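Local structure of flagellar motor switch protein FliG (Thermotoga maritima, 3AJC) at residues V55-A60 and D112-E117; Q42-L47 and N100-T105; L147-T152 and R209-A214; A158-S163 and G190-K195; G90-A95 and P119-E124. The protein probably forms part of the switch complex at the base of the flagellar basal body, which contacts chemotaxis proteins and motor components that set the direction of rotation. All blocks are in the same frame, centred on the assembly; numbering follows the deposited sequence.

Overall arrangement
This all-helical chain holds the middle and C-terminal parts of FliG. Interactions 1, 2 and 5 form one cluster. The centres of 1 and 5 are about 8 Å apart, and the two are joined by packing and by a probable hydrogen bond from Gly91 N to Ile59 O (2.9 Å). Interaction 2, its centre about 14 Å from that of interaction 1, meets it through Leu44 packing on Leu56 and Val55. Arg58, a site important for FliM interaction, belongs to residues 55-60 of interaction 1. Interactions 3 and 4, centres about 20 Å apart, both use helix 194-213, away from that site. The centres of interactions 1 and 4 are about 34 Å apart, while the nearest atoms of interactions 3 and 5 are about 5 Å apart.

Interaction 1. Residues V55-A60 and D112-E117; sequences VLKRIA and DKLVQE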
# COMPACT_ATOMS: atom_id res chain seq x y z
N VAL A 55 -7.39 -10.35 -12.65
CA VAL A 55 -7.36 -10.77 -11.25
C VAL A 55 -7.01 -9.61 -10.33
O VAL A 55 -7.58 -9.48 -9.25
CB VAL A 55 -6.35 -11.91 -11.02
CG1 VAL A 55 -6.02 -12.04 -9.54
CG2 VAL A 55 -6.91 -13.23 -11.57
N LEU A 56 -6.07 -8.78 -10.76
CA LEU A 56 -5.66 -7.65 -9.94
C LEU A 56 -6.82 -6.65 -9.82
O LEU A 56 -7.07 -6.09 -8.75
CB LEU A 56 -4.41 -6.97 -10.54
CG LEU A 56 -3.70 -5.92 -9.69
CD1 LEU A 56 -4.48 -4.60 -9.64
CD2 LEU A 56 -3.50 -6.47 -8.28
N LYS A 57 -7.54 -6.45 -10.93
CA LYS A 57 -8.68 -5.53 -10.93
C LYS A 57 -9.80 -6.04 -9.99
O LYS A 57 -10.38 -5.25 -9.24
CB LYS A 57 -9.23 -5.37 -12.35
CG LYS A 57 -10.29 -4.29 -12.48
CD LYS A 57 -10.78 -4.16 -13.92
CE LYS A 57 -11.63 -5.36 -14.32
NZ LYS A 57 -12.13 -5.25 -15.73
N ARG A 58 -10.08 -7.34 -10.04
CA ARG A 58 -11.11 -7.93 -9.19
C ARG A 58 -10.73 -7.83 -7.72
O ARG A 58 -11.60 -7.74 -6.85
CB ARG A 58 -11.33 -9.39 -9.56
CG ARG A 58 -12.18 -9.58 -10.80
CD ARG A 58 -12.20 -11.02 -11.25
NE ARG A 58 -12.99 -11.20 -12.47
CZ ARG A 58 -14.31 -11.13 -12.51
NH1 ARG A 58 -15.01 -10.91 -11.40
NH2 ARG A 58 -14.95 -11.28 -13.67
N ILE A 59 -9.43 -7.85 -7.43
CA ILE A 59 -8.98 -7.73 -6.05
C ILE A 59 -9.23 -6.30 -5.61
O ILE A 59 -9.65 -6.04 -4.47
CB ILE A 59 -7.47 -8.05 -5.92
CG1 ILE A 59 -7.23 -9.55 -6.16
CG2 ILE A 59 -6.96 -7.64 -4.54
CD1 ILE A 59 -5.77 -9.98 -6.12
N ALA A 60 -8.98 -5.37 -6.53
CA ALA A 60 -9.16 -3.95 -6.26
C ALA A 60 -10.64 -3.61 -6.05
O ALA A 60 -10.97 -2.76 -5.22
CB ALA A 60 -8.60 -3.14 -7.42
N ASP A 112 -0.21 -0.35 -16.87
CA ASP A 112 -0.44 0.20 -18.19
C ASP A 112 -1.81 -0.22 -18.71
O ASP A 112 -2.53 0.59 -19.30
CB ASP A 112 0.64 -0.25 -19.18
CG ASP A 112 1.95 0.50 -19.00
OD1 ASP A 112 1.97 1.52 -18.27
OD2 ASP A 112 2.96 0.07 -19.61
N LYS A 113 -2.17 -1.47 -18.51
CA LYS A 113 -3.47 -1.93 -18.97
C LYS A 113 -4.60 -1.25 -18.20
O LYS A 113 -5.59 -0.83 -18.80
CB LYS A 113 -3.61 -3.45 -18.84
CG LYS A 113 -4.88 -3.96 -19.52
CD LYS A 113 -5.22 -5.39 -19.18
CE LYS A 113 -6.45 -5.87 -19.96
NZ LYS A 113 -6.93 -7.21 -19.50
N LEU A 114 -4.47 -1.14 -16.88
CA LEU A 114 -5.52 -0.50 -16.09
C LEU A 114 -5.69 0.96 -16.48
O LEU A 114 -6.80 1.50 -16.46
CB LEU A 114 -5.22 -0.59 -14.59
CG LEU A 114 -5.24 -1.96 -13.91
CD1 LEU A 114 -4.97 -1.76 -12.42
CD2 LEU A 114 -6.58 -2.64 -14.12
N VAL A 115 -4.58 1.60 -16.84
CA VAL A 115 -4.61 2.99 -17.24
C VAL A 115 -5.49 3.11 -18.48
O VAL A 115 -6.20 4.09 -18.67
CB VAL A 115 -3.19 3.50 -17.57
CG1 VAL A 115 -3.27 4.84 -18.29
CG2 VAL A 115 -2.39 3.65 -16.28
N GLN A 116 -5.43 2.08 -19.33
CA GLN A 116 -6.20 2.07 -20.56
C GLN A 116 -7.68 1.71 -20.40
O GLN A 116 -8.54 2.35 -21.00
CB GLN A 116 -5.56 1.13 -21.57
CG GLN A 116 -4.45 1.78 -22.37
CD GLN A 116 -4.95 2.95 -23.22
OE1 GLN A 116 -4.16 3.65 -23.86
NE2 GLN A 116 -6.27 3.15 -23.25
N GLU A 117 -7.97 0.71 -19.58
CA GLU A 117 -9.36 0.29 -19.41
C GLU A 117 -10.09 0.76 -18.16
O GLU A 117 -11.32 0.72 -18.11
CB GLU A 117 -9.45 -1.24 -19.51
CG GLU A 117 -9.56 -1.73 -20.96
CD GLU A 117 -10.75 -1.11 -21.70
OE1 GLU A 117 -11.90 -1.30 -21.24
OE2 GLU A 117 -10.53 -0.45 -22.74
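Lys57 and Leu114 mark the closest approach of two helical segments, their CA atoms 7.9 Å apart. Residues 55-60 end helix 49-60 of the middle-domain family region, which packs here on residues 112-117, the end of helix 104-117. No hydrogen bond links the two segments, and the contact is carried by side chains alone.

Leu114 projects from the second helix, and its forked end straddles two consecutive residues of the first. Its CG stands anti to its own carbonyl carbon (chi1 -67°), which sends both methyls across the gap. One of them, CD1, meets Leu56 CD1 at 4.0 Å. The other, CD2, lies 4.2 Å from Lys57 CB, at the root of that chain. Leu56 and Leu114 cross at about a right angle. Leu56 is covered further by Met99, and Leu114 by Ala122 and Ile125.

Lys57 offers only its aliphatic base here, for its ammonium turns to a salt bridge with Glu54, one turn earlier. Arg58, important for interaction with FliM, follows on that helix but takes no part. Lys113 of the second helix forms a salt bridge with the other carboxylate oxygen of Glu54. The contact is therefore a buried leucine pair flanked by a polar bridge between the helices: Glu54 lies between two lysines whose NZ atoms are 6.7 Å apart, and its charge would be expected to offset theirs.

Interaction 2. Residues Q42-L47 and N100-T105; sequences QILGAL and NNLDRT
The contact of Leu102 with Leu44 and Gly45 is a small apolar one, in which a loop residue is laid against the C-terminal end of helix 37-46. Leu102 belongs to the short link between helices 92-100 and 104-117, and its CA comes within 6.6 Å of Gly45 CA, the nearest backbone approach of the segments.

The absence of a side chain at Gly45 is consistent with this close approach, in which Leu102 settles directly on the helix backbone: its CD2 methyl rests 3.8 Å from Gly45 N and 4.0 Å from Gly45 CA. The second methyl, CD1, turns to the side, toward Leu44 CD2 at 4.2 Å. With CG anti to its carbonyl carbon (chi1 -87°), Leu102 brings its fork over main chain on one branch and side chain on the other. No hydrogen bond crosses the contact.

Next to Leu102, Asp103 is the N-cap of helix 104-117 and also hydrogen-bonds to Thr106 OG1. Around it, Ala41 of helix 37-46 also touches Leu102, and Asn101 packs on Pro37 and Pro38. Leu44 turns inward to Leu32, Val55 and Leu56, linking the loop residue Leu102 to the packing of helices 25-33, 37-46 and 49-60.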
# COMPACT_ATOMS: atom_id res chain seq x y z
N GLN A 42 3.63 -12.95 -5.35
CA GLN A 42 4.40 -14.08 -5.88
C GLN A 42 3.51 -15.00 -6.73
O GLN A 42 3.90 -15.42 -7.82
CB GLN A 42 5.04 -14.85 -4.71
CG GLN A 42 5.86 -16.07 -5.10
CD GLN A 42 6.49 -16.76 -3.89
OE1 GLN A 42 5.83 -17.03 -2.89
NE2 GLN A 42 7.78 -17.05 -3.99
N ILE A 43 2.31 -15.30 -6.23
CA ILE A 43 1.37 -16.15 -6.97
C ILE A 43 0.87 -15.44 -8.22
O ILE A 43 0.85 -16.01 -9.31
CB ILE A 43 0.14 -16.51 -6.11
CG1 ILE A 43 0.56 -17.37 -4.92
CG2 ILE A 43 -0.89 -17.21 -6.97
CD1 ILE A 43 -0.56 -17.62 -3.93
N LEU A 44 0.46 -14.18 -8.06
CA LEU A 44 -0.05 -13.39 -9.16
C LEU A 44 0.93 -13.34 -10.31
O LEU A 44 0.57 -13.56 -11.47
CB LEU A 44 -0.35 -11.97 -8.69
CG LEU A 44 -0.94 -11.02 -9.75
CD1 LEU A 44 -2.15 -11.68 -10.37
CD2 LEU A 44 -1.32 -9.67 -9.11
N GLY A 45 2.19 -13.05 -10.00
CA GLY A 45 3.19 -12.96 -11.05
C GLY A 45 3.48 -14.29 -11.73
O GLY A 45 4.04 -14.31 -12.82
N ALA A 46 3.10 -15.39 -11.09
CA ALA A 46 3.34 -16.71 -11.65
C ALA A 46 2.12 -17.22 -12.40
O ALA A 46 2.16 -18.30 -12.99
CB ALA A 46 3.72 -17.69 -10.55
N LEU A 47 1.03 -16.45 -12.37
CA LEU A 47 -0.18 -16.84 -13.08
C LEU A 47 -0.07 -16.53 -14.57
O LEU A 47 0.74 -15.69 -14.98
CB LEU A 47 -1.40 -16.11 -12.52
CG LEU A 47 -1.94 -16.55 -11.16
CD1 LEU A 47 -3.13 -15.68 -10.78
CD2 LEU A 47 -2.35 -18.01 -11.21
N ASN A 100 3.09 -3.40 -5.22
CA ASN A 100 4.41 -2.99 -4.73
C ASN A 100 5.36 -4.19 -4.61
O ASN A 100 6.58 -4.06 -4.78
CB ASN A 100 4.29 -2.30 -3.37
CG ASN A 100 3.90 -0.84 -3.49
OD1 ASN A 100 4.33 -0.14 -4.41
ND2 ASN A 100 3.11 -0.37 -2.54
N ASN A 101 4.81 -5.36 -4.33
CA ASN A 101 5.62 -6.56 -4.18
C ASN A 101 5.81 -7.38 -5.44
O ASN A 101 6.46 -8.43 -5.40
CB ASN A 101 5.02 -7.44 -3.09
CG ASN A 101 5.17 -6.83 -1.71
OD1 ASN A 101 6.28 -6.73 -1.18
ND2 ASN A 101 4.05 -6.41 -1.14
N LEU A 102 5.24 -6.93 -6.56
CA LEU A 102 5.41 -7.63 -7.82
C LEU A 102 6.75 -7.19 -8.39
O LEU A 102 7.32 -6.20 -7.94
CB LEU A 102 4.32 -7.24 -8.83
CG LEU A 102 2.97 -7.96 -8.89
CD1 LEU A 102 2.10 -7.31 -10.00
CD2 LEU A 102 3.16 -9.44 -9.18
N ASP A 103 7.26 -7.93 -9.36
CA ASP A 103 8.49 -7.54 -10.01
C ASP A 103 8.06 -6.32 -10.83
O ASP A 103 6.92 -6.26 -11.30
CB ASP A 103 9.00 -8.64 -10.94
CG ASP A 103 7.99 -9.03 -12.00
OD1 ASP A 103 6.96 -9.66 -11.65
OD2 ASP A 103 8.20 -8.71 -13.19
N ARG A 104 8.96 -5.36 -10.99
CA ARG A 104 8.69 -4.14 -11.74
C ARG A 104 8.00 -4.36 -13.08
O ARG A 104 7.00 -3.71 -13.39
CB ARG A 104 10.00 -3.39 -11.98
CG ARG A 104 9.91 -1.90 -11.76
CD ARG A 104 11.13 -1.46 -10.99
NE ARG A 104 11.26 -2.29 -9.79
CZ ARG A 104 12.35 -2.35 -9.04
NH1 ARG A 104 13.42 -1.63 -9.35
NH2 ARG A 104 12.38 -3.14 -7.97
N THR A 105 8.55 -5.27 -13.88
CA THR A 105 8.02 -5.58 -15.20
C THR A 105 6.54 -5.94 -15.17
O THR A 105 5.72 -5.30 -15.82
CB THR A 105 8.80 -6.73 -15.84
OG1 THR A 105 10.18 -6.35 -15.96
CG2 THR A 105 8.24 -7.04 -17.23

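Interaction 3. Residues L147-T152 and R209-A214; sequences LREVDT and RRLEEA
Glu149 reaches across to Arg210 in a weak salt bridge, with Leu211 CD1 against the CG of the acid. The two charged chains cross at about a right angle: Arg210 NH2 donates to Glu149 OE2 at 3.4 Å, with an N-H...O angle of 142°. The oxygen comes to the edge of the guanidinium, near its plane, but the carboxylate itself is turned about 60° from that plane. The flat groups therefore do not pair side by side, and the long, bent bond suggests a modest electrostatic attraction.

Both chains are bent where they meet. Arg210 starts with CG anti to the backbone N (chi1 172°) and then kinks at chi3, swinging its guanidinium toward the loop. Glu149 kinks at chi2, which lifts its carboxylate to the arginine and leaves its CG 4.3 Å from Leu211 CD1. The backbones stay well apart, the CA atoms of Glu149 and Leu211 being 9.8 Å from each other.

Glu149 is held in a type I turn from Leu147 to Val150, at the end of helix 140-147. Asp151 follows as the N-cap of helix 152-159, hydrogen-bonding to Asp154 N. Glu149 and Val150 both lean on Ile207, one turn back along helix 194-213, while Leu211 is buried against Leu145 and Val146 of helix 140-147 and Ile217 of the following loop. Within the helical C-terminal part of FliG, away from the FliM-related motif, the salt bridge thus lies over the outer margin of the packing between helix 140-147 and the C-terminal end of helix 194-213.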
# COMPACT_ATOMS: atom_id res chain seq x y z
N LEU A 147 5.69 18.23 6.43
CA LEU A 147 6.25 18.36 7.77
C LEU A 147 5.40 19.19 8.74
O LEU A 147 5.29 18.86 9.93
CB LEU A 147 7.66 18.93 7.68
CG LEU A 147 8.68 18.01 7.00
CD1 LEU A 147 10.06 18.62 7.08
CD2 LEU A 147 8.68 16.64 7.67
N ARG A 148 4.79 20.25 8.24
CA ARG A 148 3.96 21.09 9.10
C ARG A 148 2.76 20.32 9.65
O ARG A 148 2.11 20.78 10.59
CB ARG A 148 3.48 22.32 8.33
CG ARG A 148 4.58 23.36 8.11
CD ARG A 148 4.10 24.51 7.24
NE ARG A 148 3.62 24.05 5.94
CZ ARG A 148 3.41 24.84 4.90
NH1 ARG A 148 3.65 26.14 4.99
NH2 ARG A 148 2.96 24.33 3.75
N GLU A 149 2.49 19.15 9.08
CA GLU A 149 1.35 18.33 9.50
C GLU A 149 1.75 17.14 10.36
O GLU A 149 0.91 16.31 10.70
CB GLU A 149 0.62 17.82 8.27
CG GLU A 149 0.35 18.89 7.23
CD GLU A 149 -0.95 19.64 7.48
OE1 GLU A 149 -1.11 20.74 6.91
OE2 GLU A 149 -1.80 19.11 8.22
N VAL A 150 3.03 17.05 10.72
CA VAL A 150 3.52 15.92 11.50
C VAL A 150 4.06 16.27 12.88
O VAL A 150 4.96 17.10 13.01
CB VAL A 150 4.65 15.19 10.73
CG1 VAL A 150 5.07 13.91 11.48
CG2 VAL A 150 4.17 14.88 9.29
N ASP A 151 3.52 15.64 13.92
CA ASP A 151 4.00 15.91 15.28
C ASP A 151 5.38 15.30 15.49
O ASP A 151 5.75 14.30 14.86
CB ASP A 151 3.02 15.38 16.33
CG ASP A 151 2.89 13.87 16.30
OD1 ASP A 151 3.55 13.18 17.10
OD2 ASP A 151 2.12 13.36 15.45
N THR A 152 6.14 15.92 16.38
CA THR A 152 7.48 15.49 16.69
C THR A 152 7.66 14.00 16.94
O THR A 152 8.54 13.38 16.35
CB THR A 152 8.03 16.24 17.92
OG1 THR A 152 8.01 17.64 17.65
CG2 THR A 152 9.46 15.80 18.25
N ARG A 209 -1.18 11.35 1.20
CA ARG A 209 -2.29 10.96 0.34
C ARG A 209 -3.39 12.03 0.36
O ARG A 209 -4.03 12.29 -0.66
CB ARG A 209 -2.84 9.61 0.78
CG ARG A 209 -3.62 8.88 -0.30
CD ARG A 209 -3.84 7.44 0.09
NE ARG A 209 -4.77 7.30 1.21
CZ ARG A 209 -4.59 6.45 2.22
NH1 ARG A 209 -3.52 5.66 2.26
NH2 ARG A 209 -5.50 6.38 3.20
N ARG A 210 -3.60 12.64 1.52
CA ARG A 210 -4.62 13.68 1.67
C ARG A 210 -4.19 15.01 1.05
O ARG A 210 -5.01 15.73 0.48
CB ARG A 210 -4.96 13.90 3.14
CG ARG A 210 -5.87 15.09 3.39
CD ARG A 210 -6.26 15.20 4.86
NE ARG A 210 -5.10 15.37 5.73
CZ ARG A 210 -4.33 16.45 5.76
NH1 ARG A 210 -4.59 17.49 4.97
NH2 ARG A 210 -3.29 16.50 6.59
N LEU A 211 -2.91 15.34 1.17
CA LEU A 211 -2.40 16.59 0.62
C LEU A 211 -2.32 16.57 -0.90
O LEU A 211 -2.16 17.61 -1.53
CB LEU A 211 -1.03 16.93 1.20
CG LEU A 211 -1.05 17.54 2.60
CD1 LEU A 211 0.36 17.87 3.03
CD2 LEU A 211 -1.91 18.80 2.61
N GLU A 212 -2.42 15.38 -1.49
CA GLU A 212 -2.37 15.29 -2.94
C GLU A 212 -3.79 15.24 -3.49
O GLU A 212 -4.04 15.62 -4.63
CB GLU A 212 -1.57 14.07 -3.39
CG GLU A 212 -2.12 12.74 -2.95
CD GLU A 212 -1.25 11.60 -3.42
OE1 GLU A 212 -0.95 11.57 -4.63
OE2 GLU A 212 -0.87 10.74 -2.59
N GLU A 213 -4.72 14.76 -2.66
CA GLU A 213 -6.12 14.70 -3.05
C GLU A 213 -6.54 16.16 -3.12
O GLU A 213 -7.44 16.54 -3.87
CB GLU A 213 -6.94 13.98 -1.97
CG GLU A 213 -6.75 12.47 -1.97
CD GLU A 213 -7.76 11.76 -2.85
OE1 GLU A 213 -7.64 10.52 -3.00
OE2 GLU A 213 -8.67 12.43 -3.38
N ALA A 214 -5.86 16.98 -2.32
CA ALA A 214 -6.10 18.42 -2.28
C ALA A 214 -5.28 19.05 -3.40
O ALA A 214 -5.11 20.27 -3.46
CB ALA A 214 -5.66 18.97 -0.93

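Interaction 4. Residues A158-S163 and G190-K195; sequences ALKGAS and GPVRLK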
# COMPACT_ATOMS: atom_id res chain seq x y z
N ALA A 158 8.87 7.40 12.89
CA ALA A 158 8.95 7.11 11.47
C ALA A 158 10.39 7.08 10.95
O ALA A 158 10.72 6.30 10.05
CB ALA A 158 8.14 8.15 10.69
N LEU A 159 11.24 7.93 11.51
CA LEU A 159 12.63 8.02 11.09
C LEU A 159 13.49 6.84 11.54
O LEU A 159 14.49 6.52 10.90
CB LEU A 159 13.25 9.34 11.58
CG LEU A 159 12.75 10.58 10.84
CD1 LEU A 159 13.33 11.85 11.45
CD2 LEU A 159 13.13 10.46 9.38
N LYS A 160 13.10 6.19 12.62
CA LYS A 160 13.86 5.03 13.07
C LYS A 160 13.76 3.91 12.04
O LYS A 160 14.46 2.91 12.13
CB LYS A 160 13.35 4.54 14.43
CG LYS A 160 13.73 5.43 15.59
CD LYS A 160 13.40 4.76 16.91
CE LYS A 160 14.04 5.50 18.08
NZ LYS A 160 15.53 5.53 17.97
N GLY A 161 12.88 4.09 11.06
CA GLY A 161 12.72 3.08 10.03
C GLY A 161 12.96 3.63 8.63
O GLY A 161 12.42 3.11 7.65
N ALA A 162 13.77 4.68 8.53
CA ALA A 162 14.06 5.29 7.24
C ALA A 162 15.54 5.18 6.85
O ALA A 162 16.40 5.02 7.71
CB ALA A 162 13.65 6.76 7.25
N SER A 163 15.82 5.29 5.56
CA SER A 163 17.19 5.23 5.08
C SER A 163 17.87 6.54 5.44
O SER A 163 17.22 7.59 5.50
CB SER A 163 17.23 5.04 3.56
OG SER A 163 16.56 6.10 2.89
N GLY A 190 14.79 6.18 22.90
CA GLY A 190 15.16 4.81 23.23
C GLY A 190 14.54 3.80 22.28
O GLY A 190 13.94 4.19 21.27
N PRO A 191 14.67 2.49 22.56
CA PRO A 191 14.10 1.46 21.69
C PRO A 191 12.58 1.50 21.66
O PRO A 191 11.93 1.84 22.65
CB PRO A 191 14.63 0.16 22.31
CG PRO A 191 15.92 0.59 22.95
CD PRO A 191 15.51 1.89 23.60
N VAL A 192 12.01 1.16 20.51
CA VAL A 192 10.56 1.18 20.36
C VAL A 192 10.04 -0.03 19.59
O VAL A 192 10.77 -0.65 18.82
CB VAL A 192 10.11 2.46 19.61
CG1 VAL A 192 10.55 3.70 20.38
CG2 VAL A 192 10.70 2.48 18.20
N ARG A 193 8.77 -0.35 19.82
CA ARG A 193 8.14 -1.47 19.13
C ARG A 193 8.15 -1.18 17.63
O ARG A 193 7.81 -0.08 17.19
CB ARG A 193 6.70 -1.64 19.61
CG ARG A 193 6.51 -1.90 21.10
CD ARG A 193 6.49 -3.38 21.44
NE ARG A 193 5.63 -3.64 22.60
CZ ARG A 193 5.48 -4.82 23.19
NH1 ARG A 193 6.15 -5.88 22.74
NH2 ARG A 193 4.67 -4.95 24.23
N LEU A 194 8.52 -2.19 16.84
CA LEU A 194 8.56 -2.04 15.39
C LEU A 194 7.23 -1.59 14.81
O LEU A 194 7.21 -0.86 13.82
CB LEU A 194 8.98 -3.37 14.74
CG LEU A 194 8.84 -3.42 13.21
CD1 LEU A 194 9.73 -2.36 12.58
CD2 LEU A 194 9.22 -4.81 12.70
N LYS A 195 6.13 -2.02 15.40
CA LYS A 195 4.84 -1.63 14.85
C LYS A 195 4.51 -0.15 15.08
O LYS A 195 3.68 0.41 14.37
CB LYS A 195 3.71 -2.51 15.42
CG LYS A 195 3.32 -2.22 16.85
CD LYS A 195 4.46 -2.53 17.81
CE LYS A 195 4.89 -4.00 17.75
NZ LYS A 195 6.32 -4.18 17.32
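Lys160 faces Val192 and Gly190 from a type I turn (Leu159 to Ala162) after helix 152-159, across from the extended lead-in to helix 194-213, with the CA atoms of Lys160 and Val192 8.9 Å apart.

The lysine does the reaching. Its chain leaves with CG anti to the carbonyl carbon and runs straight to CE, and chi4 (-60°) turns NZ aside. The straight part passes Val192 at a slant, and its CD lies 3.8 Å from CG2, the valine methyl lodged between that residue's own N and carbonyl carbon. Beyond this, CE comes to 3.4 Å from the carbonyl oxygen of Gly190. The bend leaves NZ 3.9 Å from the same oxygen. Met189 also touches Lys160.

Firmer ties hold the turn nearby: Gln201 of helix 194-213 donates to the carbonyls of both Ala158 and Gly161. Val192 in turn packs on Val197 of that helix. At this surface contact in the helical C-terminal part of FliG, away from the FliM-related motif, a lysine lays its carbon chain alongside Val192, and the Gly190 carbonyl lies beside CE, the methylene next to the ammonium. The carbonyl may attract the nearby charge, but no hydrogen bond forms.

Interaction 5. Residues G90-A95 and P119-E124; sequences GGIDTA and PELADE
Ile92 lies at the centre of this contact and packs against Leu121 and Glu124, one turn apart on helix 119-128. It is the first residue of helix 92-100, following the N-cap Gly91, and its CA lies 7.1 Å from that of Glu124.

Its two branches do different work. The longer one has CG1 anti to the carbonyl carbon and bends again at chi2 (-57°), taking CD1 to 3.4 Å from CD1 of Leu121, a methyl pair tighter than usual van der Waals contact. The shorter branch sits beside the backbone of the other helix, with CG2 3.7 Å from the carbonyl oxygen of Glu124. The glutamate chain, extended beyond CG, crosses Ile92 at about a right angle, with its OE1 3.8 Å from Ile92 CD1.

Leu121 also packs on Lys57 and Ala60, and Ile92 on Arg64, so the contact adjoins helix 49-60 and the loop after it. Glu124 OE1 makes a long, weak ion pair with Arg64. No hydrogen bond joins the two segments. The pairing is thus chiefly dispersive but mixed in character: a tight methyl pair with Leu121, and the carbonyl and carboxylate oxygens of an extended glutamate beside Ile92 carbons.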
# COMPACT_ATOMS: atom_id res chain seq x y z
N GLY A 90 -9.88 -7.44 0.70
CA GLY A 90 -9.85 -6.99 -0.68
C GLY A 90 -9.73 -5.48 -0.68
O GLY A 90 -9.39 -4.89 0.35
N GLY A 91 -9.98 -4.84 -1.82
CA GLY A 91 -9.90 -3.39 -1.86
C GLY A 91 -8.66 -2.79 -2.51
O GLY A 91 -7.75 -3.50 -2.95
N ILE A 92 -8.62 -1.46 -2.55
CA ILE A 92 -7.52 -0.72 -3.15
C ILE A 92 -6.19 -0.91 -2.43
O ILE A 92 -5.15 -1.03 -3.07
CB ILE A 92 -7.84 0.80 -3.20
CG1 ILE A 92 -9.16 1.03 -3.95
CG2 ILE A 92 -6.70 1.56 -3.87
CD1 ILE A 92 -9.17 0.46 -5.36
N ASP A 93 -6.20 -0.92 -1.10
CA ASP A 93 -4.97 -1.10 -0.33
C ASP A 93 -4.32 -2.46 -0.60
O ASP A 93 -3.12 -2.57 -0.79
CB ASP A 93 -5.26 -0.92 1.16
CG ASP A 93 -4.92 0.47 1.65
OD1 ASP A 93 -3.71 0.77 1.82
OD2 ASP A 93 -5.85 1.28 1.86
N THR A 94 -5.14 -3.51 -0.60
CA THR A 94 -4.64 -4.85 -0.87
C THR A 94 -3.96 -4.87 -2.24
O THR A 94 -2.80 -5.28 -2.37
CB THR A 94 -5.80 -5.85 -0.87
OG1 THR A 94 -6.48 -5.77 0.38
CG2 THR A 94 -5.29 -7.28 -1.08
N ALA A 95 -4.68 -4.40 -3.25
CA ALA A 95 -4.17 -4.35 -4.62
C ALA A 95 -2.83 -3.60 -4.71
O ALA A 95 -1.88 -4.09 -5.31
CB ALA A 95 -5.20 -3.70 -5.53
N PRO A 119 -8.86 3.86 -16.16
CA PRO A 119 -8.03 5.01 -15.76
C PRO A 119 -8.17 5.53 -14.33
O PRO A 119 -7.17 5.87 -13.70
CB PRO A 119 -8.37 6.07 -16.81
CG PRO A 119 -9.73 5.68 -17.28
CD PRO A 119 -9.63 4.18 -17.36
N GLU A 120 -9.39 5.56 -13.81
CA GLU A 120 -9.63 6.06 -12.46
C GLU A 120 -9.11 5.09 -11.41
O GLU A 120 -8.37 5.48 -10.51
CB GLU A 120 -11.12 6.30 -12.22
CG GLU A 120 -11.45 7.72 -11.75
CD GLU A 120 -10.74 8.11 -10.47
OE1 GLU A 120 -10.99 7.46 -9.43
OE2 GLU A 120 -9.94 9.06 -10.50
N LEU A 121 -9.53 3.83 -11.53
CA LEU A 121 -9.12 2.80 -10.59
C LEU A 121 -7.59 2.72 -10.58
O LEU A 121 -6.97 2.51 -9.53
CB LEU A 121 -9.72 1.46 -11.01
CG LEU A 121 -9.29 0.23 -10.19
CD1 LEU A 121 -9.64 0.43 -8.74
CD2 LEU A 121 -9.94 -1.02 -10.74
N ALA A 122 -7.00 2.88 -11.76
CA ALA A 122 -5.56 2.83 -11.88
C ALA A 122 -4.96 3.93 -11.01
O ALA A 122 -3.99 3.71 -10.29
CB ALA A 122 -5.14 3.01 -13.33
N ASP A 123 -5.56 5.11 -11.08
CA ASP A 123 -5.09 6.26 -10.32
C ASP A 123 -5.26 6.05 -8.82
O ASP A 123 -4.44 6.50 -8.03
CB ASP A 123 -5.82 7.53 -10.78
CG ASP A 123 -5.09 8.80 -10.37
OD1 ASP A 123 -5.39 9.36 -9.29
OD2 ASP A 123 -4.19 9.23 -11.13
N GLU A 124 -6.33 5.37 -8.42
CA GLU A 124 -6.55 5.10 -7.01
C GLU A 124 -5.46 4.16 -6.50
O GLU A 124 -4.92 4.35 -5.41
CB GLU A 124 -7.94 4.46 -6.80
CG GLU A 124 -9.07 5.48 -6.69
CD GLU A 124 -10.46 4.85 -6.85
OE1 GLU A 124 -10.77 3.86 -6.15
OE2 GLU A 124 -11.24 5.37 -7.68